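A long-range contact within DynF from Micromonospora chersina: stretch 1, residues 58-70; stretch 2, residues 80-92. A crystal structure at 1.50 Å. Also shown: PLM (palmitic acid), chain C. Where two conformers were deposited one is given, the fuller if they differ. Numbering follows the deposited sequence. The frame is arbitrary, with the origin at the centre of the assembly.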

# COMPACT_ATOMS: atom_id res chain seq x y z
N VAL A 58 8.50 13.59 14.37
CA VAL A 58 9.90 13.27 14.63
C VAL A 58 10.69 13.43 13.34
O VAL A 58 10.28 12.92 12.28
CB VAL A 58 10.08 11.85 15.19
CG1 VAL A 58 11.54 11.59 15.51
CG2 VAL A 58 9.21 11.65 16.41
N ALA A 59 11.84 14.10 13.44
CA ALA A 59 12.74 14.27 12.32
C ALA A 59 13.80 13.18 12.35
O ALA A 59 14.36 12.87 13.41
CB ALA A 59 13.43 15.64 12.41
N PHE A 60 14.09 12.62 11.18
CA PHE A 60 15.05 11.53 11.04
C PHE A 60 16.12 11.89 10.03
O PHE A 60 15.88 12.64 9.08
CB PHE A 60 14.36 10.26 10.53
CG PHE A 60 13.40 9.65 11.50
CD1 PHE A 60 12.13 10.16 11.67
CD2 PHE A 60 13.77 8.53 12.23
CE1 PHE A 60 11.25 9.58 12.56
CE2 PHE A 60 12.90 7.95 13.13
CZ PHE A 60 11.63 8.48 13.29
N ASP A 61 17.31 11.33 10.23
CA ASP A 61 18.42 11.46 9.30
C ASP A 61 19.08 10.10 9.19
O ASP A 61 19.10 9.32 10.15
CB ASP A 61 19.42 12.53 9.77
CG ASP A 61 20.52 12.78 8.77
OD1 ASP A 61 20.20 13.05 7.59
OD2 ASP A 61 21.71 12.77 9.17
N GLY A 62 19.61 9.80 8.01
CA GLY A 62 20.29 8.53 7.85
C GLY A 62 20.64 8.22 6.42
O GLY A 62 21.01 9.12 5.65
N TRP A 63 20.55 6.95 6.04
CA TRP A 63 21.00 6.54 4.72
C TRP A 63 20.18 5.35 4.24
O TRP A 63 19.53 4.64 5.02
CB TRP A 63 22.49 6.21 4.73
CG TRP A 63 22.92 5.28 5.83
CD1 TRP A 63 23.47 5.64 7.03
CD2 TRP A 63 22.86 3.85 5.83
NE1 TRP A 63 23.75 4.52 7.77
CE2 TRP A 63 23.38 3.41 7.06
CE3 TRP A 63 22.40 2.90 4.91
CZ2 TRP A 63 23.47 2.06 7.40
CZ3 TRP A 63 22.49 1.56 5.24
CH2 TRP A 63 23.02 1.15 6.47
N VAL A 64 20.22 5.15 2.93
CA VAL A 64 19.62 4.00 2.27
C VAL A 64 20.63 3.45 1.27
O VAL A 64 21.47 4.18 0.74
CB VAL A 64 18.29 4.32 1.57
CG1 VAL A 64 17.22 4.68 2.58
CG2 VAL A 64 18.49 5.44 0.56
N ARG A 65 20.53 2.16 1.01
CA ARG A 65 21.27 1.48 -0.05
C ARG A 65 20.23 0.87 -0.98
O ARG A 65 19.39 0.06 -0.55
CB ARG A 65 22.21 0.44 0.55
CG ARG A 65 23.28 1.08 1.46
CD ARG A 65 24.29 0.09 2.01
NE ARG A 65 24.98 -0.56 0.90
CZ ARG A 65 24.95 -1.86 0.68
NH1 ARG A 65 24.31 -2.67 1.50
NH2 ARG A 65 25.58 -2.36 -0.37
N VAL A 66 20.25 1.28 -2.25
CA VAL A 66 19.23 0.93 -3.22
C VAL A 66 19.92 0.33 -4.44
O VAL A 66 20.73 1.00 -5.09
CB VAL A 66 18.38 2.14 -3.64
CG1 VAL A 66 17.38 1.76 -4.72
CG2 VAL A 66 17.68 2.76 -2.42
N VAL A 67 19.62 -0.93 -4.75
CA VAL A 67 20.15 -1.56 -5.96
C VAL A 67 19.22 -1.24 -7.13
O VAL A 67 17.98 -1.26 -7.00
CB VAL A 67 20.33 -3.08 -5.79
CG1 VAL A 67 19.02 -3.77 -5.52
CG2 VAL A 67 21.00 -3.65 -7.05
N ARG A 68 19.83 -0.95 -8.27
CA ARG A 68 19.13 -0.69 -9.52
C ARG A 68 19.38 -1.83 -10.49
O ARG A 68 20.51 -2.32 -10.62
CB ARG A 68 19.59 0.60 -10.17
CG ARG A 68 19.13 1.88 -9.49
CD ARG A 68 19.72 3.15 -10.14
NE ARG A 68 21.09 3.41 -9.73
CZ ARG A 68 22.17 3.03 -10.38
NH1 ARG A 68 22.08 2.36 -11.53
NH2 ARG A 68 23.38 3.33 -9.90
N SER A 69 18.33 -2.24 -11.20
CA SER A 69 18.48 -3.15 -12.32
C SER A 69 19.19 -2.41 -13.44
O SER A 69 19.27 -1.18 -13.42
CB SER A 69 17.10 -3.58 -12.82
OG SER A 69 16.41 -2.50 -13.46
N PRO A 70 19.67 -3.12 -14.45
CA PRO A 70 20.06 -2.43 -15.68
C PRO A 70 18.84 -1.71 -16.25
O PRO A 70 17.70 -2.15 -16.07
CB PRO A 70 20.53 -3.56 -16.61
CG PRO A 70 19.89 -4.80 -16.06
CD PRO A 70 19.80 -4.58 -14.57
N GLU A 80 13.32 2.26 -18.24
CA GLU A 80 12.75 1.92 -16.96
C GLU A 80 13.85 1.28 -16.12
O GLU A 80 14.72 0.58 -16.65
CB GLU A 80 11.65 0.91 -17.11
CG GLU A 80 10.45 1.39 -17.88
CD GLU A 80 9.37 0.35 -17.89
OE1 GLU A 80 8.76 0.14 -16.82
OE2 GLU A 80 9.18 -0.31 -18.93
N VAL A 81 13.80 1.52 -14.81
CA VAL A 81 14.74 0.94 -13.86
C VAL A 81 13.93 0.37 -12.70
O VAL A 81 13.06 1.06 -12.15
CB VAL A 81 15.76 1.99 -13.36
CG1 VAL A 81 16.60 1.42 -12.23
CG2 VAL A 81 16.65 2.45 -14.52
N TYR A 82 14.24 -0.87 -12.33
CA TYR A 82 13.64 -1.53 -11.17
C TYR A 82 14.62 -1.45 -10.01
O TYR A 82 15.83 -1.54 -10.20
CB TYR A 82 13.33 -2.98 -11.53
CG TYR A 82 12.21 -3.02 -12.54
CD1 TYR A 82 10.89 -3.02 -12.13
CD2 TYR A 82 12.48 -2.97 -13.91
CE1 TYR A 82 9.86 -3.01 -13.05
CE2 TYR A 82 11.46 -2.96 -14.83
CZ TYR A 82 10.14 -2.99 -14.39
OH TYR A 82 9.11 -2.98 -15.30
N THR A 83 14.09 -1.26 -8.81
CA THR A 83 14.92 -0.99 -7.65
C THR A 83 14.52 -1.92 -6.51
O THR A 83 13.38 -2.38 -6.43
CB THR A 83 14.75 0.46 -7.17
OG1 THR A 83 13.38 0.67 -6.82
CG2 THR A 83 15.14 1.45 -8.27
N ASN A 84 15.48 -2.23 -5.65
CA ASN A 84 15.19 -2.82 -4.35
C ASN A 84 15.90 -1.98 -3.30
O ASN A 84 17.06 -1.61 -3.48
CB ASN A 84 15.73 -4.25 -4.17
CG ASN A 84 14.99 -5.33 -4.97
OD1 ASN A 84 15.44 -6.48 -5.00
ND2 ASN A 84 13.86 -4.99 -5.59
N LEU A 85 15.22 -1.71 -2.19
CA LEU A 85 15.84 -1.09 -1.02
C LEU A 85 16.42 -2.23 -0.19
O LEU A 85 15.67 -3.04 0.35
CB LEU A 85 14.80 -0.29 -0.25
CG LEU A 85 15.19 0.37 1.06
CD1 LEU A 85 16.37 1.30 0.86
CD2 LEU A 85 14.00 1.12 1.64
N ILE A 86 17.75 -2.31 -0.11
CA ILE A 86 18.40 -3.47 0.48
C ILE A 86 18.95 -3.24 1.88
O ILE A 86 19.24 -4.22 2.59
CB ILE A 86 19.49 -4.08 -0.42
CG1 ILE A 86 20.68 -3.12 -0.60
CG2 ILE A 86 18.93 -4.46 -1.78
CD1 ILE A 86 21.84 -3.73 -1.40
N GLU A 87 19.10 -1.99 2.31
CA GLU A 87 19.56 -1.72 3.66
C GLU A 87 19.22 -0.26 3.96
O GLU A 87 19.23 0.58 3.05
CB GLU A 87 21.09 -1.91 3.79
CG GLU A 87 21.56 -2.05 5.24
CD GLU A 87 23.04 -2.36 5.35
OE1 GLU A 87 23.75 -2.28 4.33
OE2 GLU A 87 23.49 -2.70 6.47
N MET A 88 18.89 0.01 5.22
CA MET A 88 18.55 1.35 5.66
C MET A 88 18.98 1.53 7.11
O MET A 88 19.08 0.56 7.87
CB MET A 88 17.03 1.59 5.58
CG MET A 88 16.56 2.97 5.99
SD MET A 88 14.82 3.15 5.57
CE MET A 88 14.04 1.93 6.62
N LYS A 89 19.26 2.78 7.47
CA LYS A 89 19.33 3.16 8.87
C LYS A 89 18.95 4.64 8.94
O LYS A 89 19.66 5.48 8.39
CB LYS A 89 20.72 2.94 9.48
CG LYS A 89 20.74 3.25 10.99
CD LYS A 89 22.05 2.86 11.67
CE LYS A 89 21.91 2.89 13.20
NZ LYS A 89 23.12 2.37 13.91
N MET A 90 17.84 4.96 9.60
CA MET A 90 17.50 6.34 9.89
C MET A 90 17.24 6.47 11.38
O MET A 90 16.65 5.58 12.00
CB MET A 90 16.27 6.78 9.12
CG MET A 90 16.47 6.74 7.63
SD MET A 90 15.04 7.33 6.73
CE MET A 90 15.29 9.09 6.89
N VAL A 91 17.68 7.58 11.96
CA VAL A 91 17.57 7.80 13.39
C VAL A 91 16.91 9.15 13.65
O VAL A 91 17.23 10.15 12.99
CB VAL A 91 18.95 7.74 14.08
CG1 VAL A 91 18.83 8.03 15.57
CG2 VAL A 91 19.60 6.38 13.84
N GLY A 92 16.01 9.18 14.63
CA GLY A 92 15.41 10.42 15.07
C GLY A 92 15.14 10.33 16.55
O GLY A 92 15.18 9.26 17.16
C1 PLM C . 17.83 5.11 -7.03
O1 PLM C . 18.73 4.70 -6.18
O2 PLM C . 18.07 5.43 -8.17
C2 PLM C . 16.45 5.19 -6.45
C3 PLM C . 16.33 5.90 -5.13
C4 PLM C . 14.89 5.91 -4.73
C5 PLM C . 14.65 5.90 -3.27
C6 PLM C . 13.17 5.81 -2.94
C7 PLM C . 12.82 6.74 -1.81
C8 PLM C . 13.75 6.60 -0.63
C9 PLM C . 13.72 5.24 0.01
CA PLM C . 12.75 5.19 1.16
CB PLM C . 13.32 5.84 2.41
CC PLM C . 12.95 5.09 3.65
CD PLM C . 11.94 5.77 4.53
CE PLM C . 11.14 4.76 5.31
CF PLM C . 10.47 5.28 6.54
CG PLM C . 9.73 4.21 7.27

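The two stretches pair as antiparallel strands, and most of the hydrogen bonding is backbone to backbone. Asp61 and Val91 satisfy each other's amides and carbonyls (Asp61 N to Val91 O, 3.0 Å; Val91 N to Asp61 O, 2.9 Å), as do Trp63 with Lys89 and Val67 with Asn84. A bulge interrupts this regularity: Arg65 N donates to Glu87 O (2.9 Å), but Arg65 O accepts from Ile86 N (2.9 Å), so two residues of the second strand face one of the first. Beyond Arg68 a side chain takes over a backbone role. Ser69 N binds Tyr82 O (2.8 Å), whereas Tyr82 N donates to Ser69 OG (2.9 Å), which in turn donates to Pro70 O.

Val64, Val66, Leu85 and Met88 form a buried apolar patch on one face; Leu85 CD1 packs 3.6 Å from Val64 CB, and Met88 SD lies 3.3 Å from palmitic acid CC. Arg68, on the same face, has its guanidinium nitrogens satisfied elsewhere in the structure. On the other face, Arg65 NH1 forms a salt bridge with Glu87 OE1 (2.9 Å), while its NE and NH2 are satisfied elsewhere in the structure. The Trp63 ring lies over the Lys89 backbone, with Glu87 at its edge. Glycine suits positions 62 and 92, where a CB would clash with Lys89 O and Ala59 O respectively. Gly92 CA packs over the face of the Phe60 ring.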